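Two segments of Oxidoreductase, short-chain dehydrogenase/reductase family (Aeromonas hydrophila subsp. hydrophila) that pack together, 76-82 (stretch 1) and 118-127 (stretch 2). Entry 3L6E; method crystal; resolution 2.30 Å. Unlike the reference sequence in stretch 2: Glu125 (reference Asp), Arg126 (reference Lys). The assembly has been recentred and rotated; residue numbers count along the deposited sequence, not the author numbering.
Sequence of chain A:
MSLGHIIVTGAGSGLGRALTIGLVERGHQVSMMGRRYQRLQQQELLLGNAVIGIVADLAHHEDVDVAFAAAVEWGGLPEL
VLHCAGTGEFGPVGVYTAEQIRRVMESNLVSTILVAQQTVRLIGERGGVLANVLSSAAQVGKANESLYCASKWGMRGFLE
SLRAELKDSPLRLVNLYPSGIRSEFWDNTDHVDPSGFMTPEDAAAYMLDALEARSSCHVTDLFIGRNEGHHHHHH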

# COMPACT_ATOMS: atom_id res chain seq x y z
N GLY A 76 -24.92 1.27 -14.73
CA GLY A 76 -24.45 2.59 -15.13
C GLY A 76 -22.93 2.61 -15.16
O GLY A 76 -22.27 1.57 -14.93
N LEU A 77 -22.36 3.79 -15.44
CA LEU A 77 -20.91 3.93 -15.52
C LEU A 77 -20.29 3.57 -14.18
O LEU A 77 -20.86 3.91 -13.13
CB LEU A 77 -20.51 5.36 -15.93
CG LEU A 77 -20.99 5.88 -17.28
CD1 LEU A 77 -20.48 7.30 -17.51
CD2 LEU A 77 -20.56 4.97 -18.43
N PRO A 78 -19.15 2.86 -14.20
CA PRO A 78 -18.49 2.44 -12.96
C PRO A 78 -17.60 3.50 -12.35
O PRO A 78 -17.01 4.30 -13.07
CB PRO A 78 -17.63 1.25 -13.40
CG PRO A 78 -17.35 1.46 -14.85
CD PRO A 78 -18.50 2.28 -15.40
N GLU A 79 -17.52 3.50 -11.02
CA GLU A 79 -16.51 4.26 -10.28
C GLU A 79 -15.16 3.51 -10.21
O GLU A 79 -14.09 4.13 -10.16
CB GLU A 79 -16.99 4.55 -8.86
CG GLU A 79 -18.37 5.19 -8.76
CD GLU A 79 -18.83 5.37 -7.32
OE1 GLU A 79 -19.62 6.31 -7.06
OE2 GLU A 79 -18.40 4.57 -6.46
N LEU A 80 -15.22 2.18 -10.17
CA LEU A 80 -14.00 1.39 -10.03
C LEU A 80 -14.04 0.18 -10.94
O LEU A 80 -15.03 -0.56 -10.97
CB LEU A 80 -13.76 0.97 -8.57
CG LEU A 80 -12.75 -0.14 -8.22
CD1 LEU A 80 -11.34 0.27 -8.60
CD2 LEU A 80 -12.82 -0.55 -6.74
N VAL A 81 -12.96 0.03 -11.71
CA VAL A 81 -12.72 -1.18 -12.47
C VAL A 81 -11.56 -1.90 -11.80
O VAL A 81 -10.43 -1.40 -11.72
CB VAL A 81 -12.48 -0.93 -13.98
CG1 VAL A 81 -12.21 -2.26 -14.71
CG2 VAL A 81 -13.71 -0.30 -14.61
N LEU A 82 -11.89 -3.07 -11.26
CA LEU A 82 -10.95 -3.87 -10.53
C LEU A 82 -10.58 -5.02 -11.43
O LEU A 82 -11.38 -5.93 -11.66
CB LEU A 82 -11.58 -4.39 -9.25
CG LEU A 82 -10.80 -4.17 -7.95
CD1 LEU A 82 -11.45 -4.94 -6.81
CD2 LEU A 82 -9.37 -4.59 -8.12
N GLN A 118 -10.67 -0.11 -22.63
CA GLN A 118 -12.11 -0.01 -22.47
C GLN A 118 -12.47 0.94 -21.30
O GLN A 118 -13.43 1.68 -21.39
CB GLN A 118 -12.70 -1.42 -22.31
CG GLN A 118 -14.22 -1.51 -22.27
CD GLN A 118 -14.89 -1.39 -23.63
OE1 GLN A 118 -16.03 -0.91 -23.72
NE2 GLN A 118 -14.21 -1.83 -24.70
N THR A 119 -11.67 0.92 -20.23
CA THR A 119 -11.87 1.82 -19.06
C THR A 119 -11.53 3.28 -19.37
O THR A 119 -12.21 4.19 -18.90
CB THR A 119 -11.04 1.34 -17.83
OG1 THR A 119 -11.37 -0.02 -17.53
CG2 THR A 119 -11.30 2.23 -16.60
N VAL A 120 -10.47 3.50 -20.13
CA VAL A 120 -10.09 4.84 -20.57
C VAL A 120 -11.25 5.41 -21.41
O VAL A 120 -11.75 6.51 -21.17
CB VAL A 120 -8.77 4.82 -21.39
CG1 VAL A 120 -8.46 6.19 -21.98
CG2 VAL A 120 -7.59 4.31 -20.55
N ARG A 121 -11.70 4.61 -22.37
CA ARG A 121 -12.82 4.98 -23.22
C ARG A 121 -14.06 5.34 -22.40
O ARG A 121 -14.65 6.42 -22.59
CB ARG A 121 -13.10 3.83 -24.20
CG ARG A 121 -14.41 3.98 -24.97
CD ARG A 121 -14.70 2.70 -25.75
NE ARG A 121 -15.64 1.82 -25.05
CZ ARG A 121 -16.96 2.03 -24.97
NH1 ARG A 121 -17.52 3.10 -25.53
NH2 ARG A 121 -17.72 1.16 -24.31
N LEU A 122 -14.44 4.46 -21.47
CA LEU A 122 -15.67 4.63 -20.68
C LEU A 122 -15.64 5.76 -19.67
O LEU A 122 -16.58 6.56 -19.59
CB LEU A 122 -16.04 3.33 -19.96
CG LEU A 122 -16.99 2.39 -20.69
CD1 LEU A 122 -17.11 1.09 -19.90
CD2 LEU A 122 -18.37 3.05 -20.90
N ILE A 123 -14.57 5.83 -18.88
CA ILE A 123 -14.52 6.77 -17.76
C ILE A 123 -13.25 7.64 -17.72
O ILE A 123 -12.94 8.25 -16.71
CB ILE A 123 -14.80 6.06 -16.39
CG1 ILE A 123 -13.78 4.94 -16.11
CG2 ILE A 123 -16.21 5.51 -16.35
CD1 ILE A 123 -13.78 4.45 -14.63
N GLY A 124 -12.54 7.71 -18.84
CA GLY A 124 -11.34 8.56 -18.93
C GLY A 124 -11.63 10.04 -18.71
O GLY A 124 -10.84 10.74 -18.10
N GLU A 125 -12.77 10.51 -19.20
CA GLU A 125 -13.11 11.92 -19.01
C GLU A 125 -13.86 12.20 -17.71
O GLU A 125 -13.64 13.22 -17.07
CB GLU A 125 -13.88 12.47 -20.21
CG GLU A 125 -13.04 12.43 -21.49
CD GLU A 125 -13.31 13.60 -22.41
OE1 GLU A 125 -13.31 14.76 -21.92
OE2 GLU A 125 -13.51 13.36 -23.62
N ARG A 126 -14.72 11.26 -17.32
CA ARG A 126 -15.53 11.41 -16.11
C ARG A 126 -14.71 11.23 -14.83
O ARG A 126 -14.99 11.86 -13.81
CB ARG A 126 -16.68 10.43 -16.16
CG ARG A 126 -17.69 10.59 -15.05
CD ARG A 126 -18.81 9.61 -15.24
NE ARG A 126 -19.42 9.27 -13.96
CZ ARG A 126 -19.06 8.23 -13.22
NH1 ARG A 126 -18.10 7.41 -13.64
NH2 ARG A 126 -19.67 8.00 -12.07
N GLY A 127 -13.68 10.40 -14.90
CA GLY A 127 -12.86 10.12 -13.74
C GLY A 127 -13.28 8.83 -13.08
O GLY A 127 -14.27 8.22 -13.49

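The segment that leads into the strand containing Val81 lies against one side of the helix that includes Thr119 and Leu122 and against the turns that follow it. The contact is modest, burying 398 Å² over both sides, and it is mostly a matter of apolar shape. CA of Leu77 lies 7.3 Å from CA of Ile123, CA of Glu79 lies 7.7 Å from CA of Gly127, and CA of Val81 lies 7.3 Å from CA of Thr119.

Leu77 is the most prominent bump. Its CB points toward the other stretch, and with chi1 in m and chi2 in t the isobutyl group spreads into the space between Leu122 and Arg126. The two branches take different neighbours: Leu77 CD2 meets Leu122 CD2 at 3.8 Å, while Leu77 CD1 rests on the aliphatic part of Arg126, 3.6 Å from its CD. The floor between them is supplied by Ile123, whose CG2 is 4.3 Å from Leu77 CB. Leu77 thus gives up 80 Å² to the other stretch, the largest share of any residue here, although it remains exposed in the assembly as a whole.

Ile123 is the matching projection from the other stretch. Its CG2 fits against Pro78, 4.1 Å from the ring atom CD and 3.6 Å from the carbonyl O of Pro78, so that one methyl touches both the ring and the backbone of the proline. Ile123 CD1 lies just as close to that carbonyl, 3.6 Å from Pro78 O, which therefore faces both methyls, and Ile123 CD1 also comes to 4.5 Å from Glu79 O.

Arg126, which differs from the reference sequence, closes this end of the contact. Its extended side chain, t at chi1 through chi3, runs past Leu77 and brings the guanidinium to the proline carbonyl, with Leu77 CB over one face of the group and Pro78 O at its edge, near the plane. That in-plane position suits an N-H donor, and Arg126 NH1 gives a weak hydrogen bond to Pro78 O at 3.3 Å, with an angle of 146°. It is the only hydrogen bond between the stretches.

At the far end the packing is simpler. The alternation of the strand turns the side chain of Leu80 away from the helix and that of Val81 toward it, where Val81 CG1 sits 3.7 Å from Thr119 OG1. This hydroxyl is hydrogen-bonded elsewhere in the structure, so its polar needs are met while it lies beside the valine methyl.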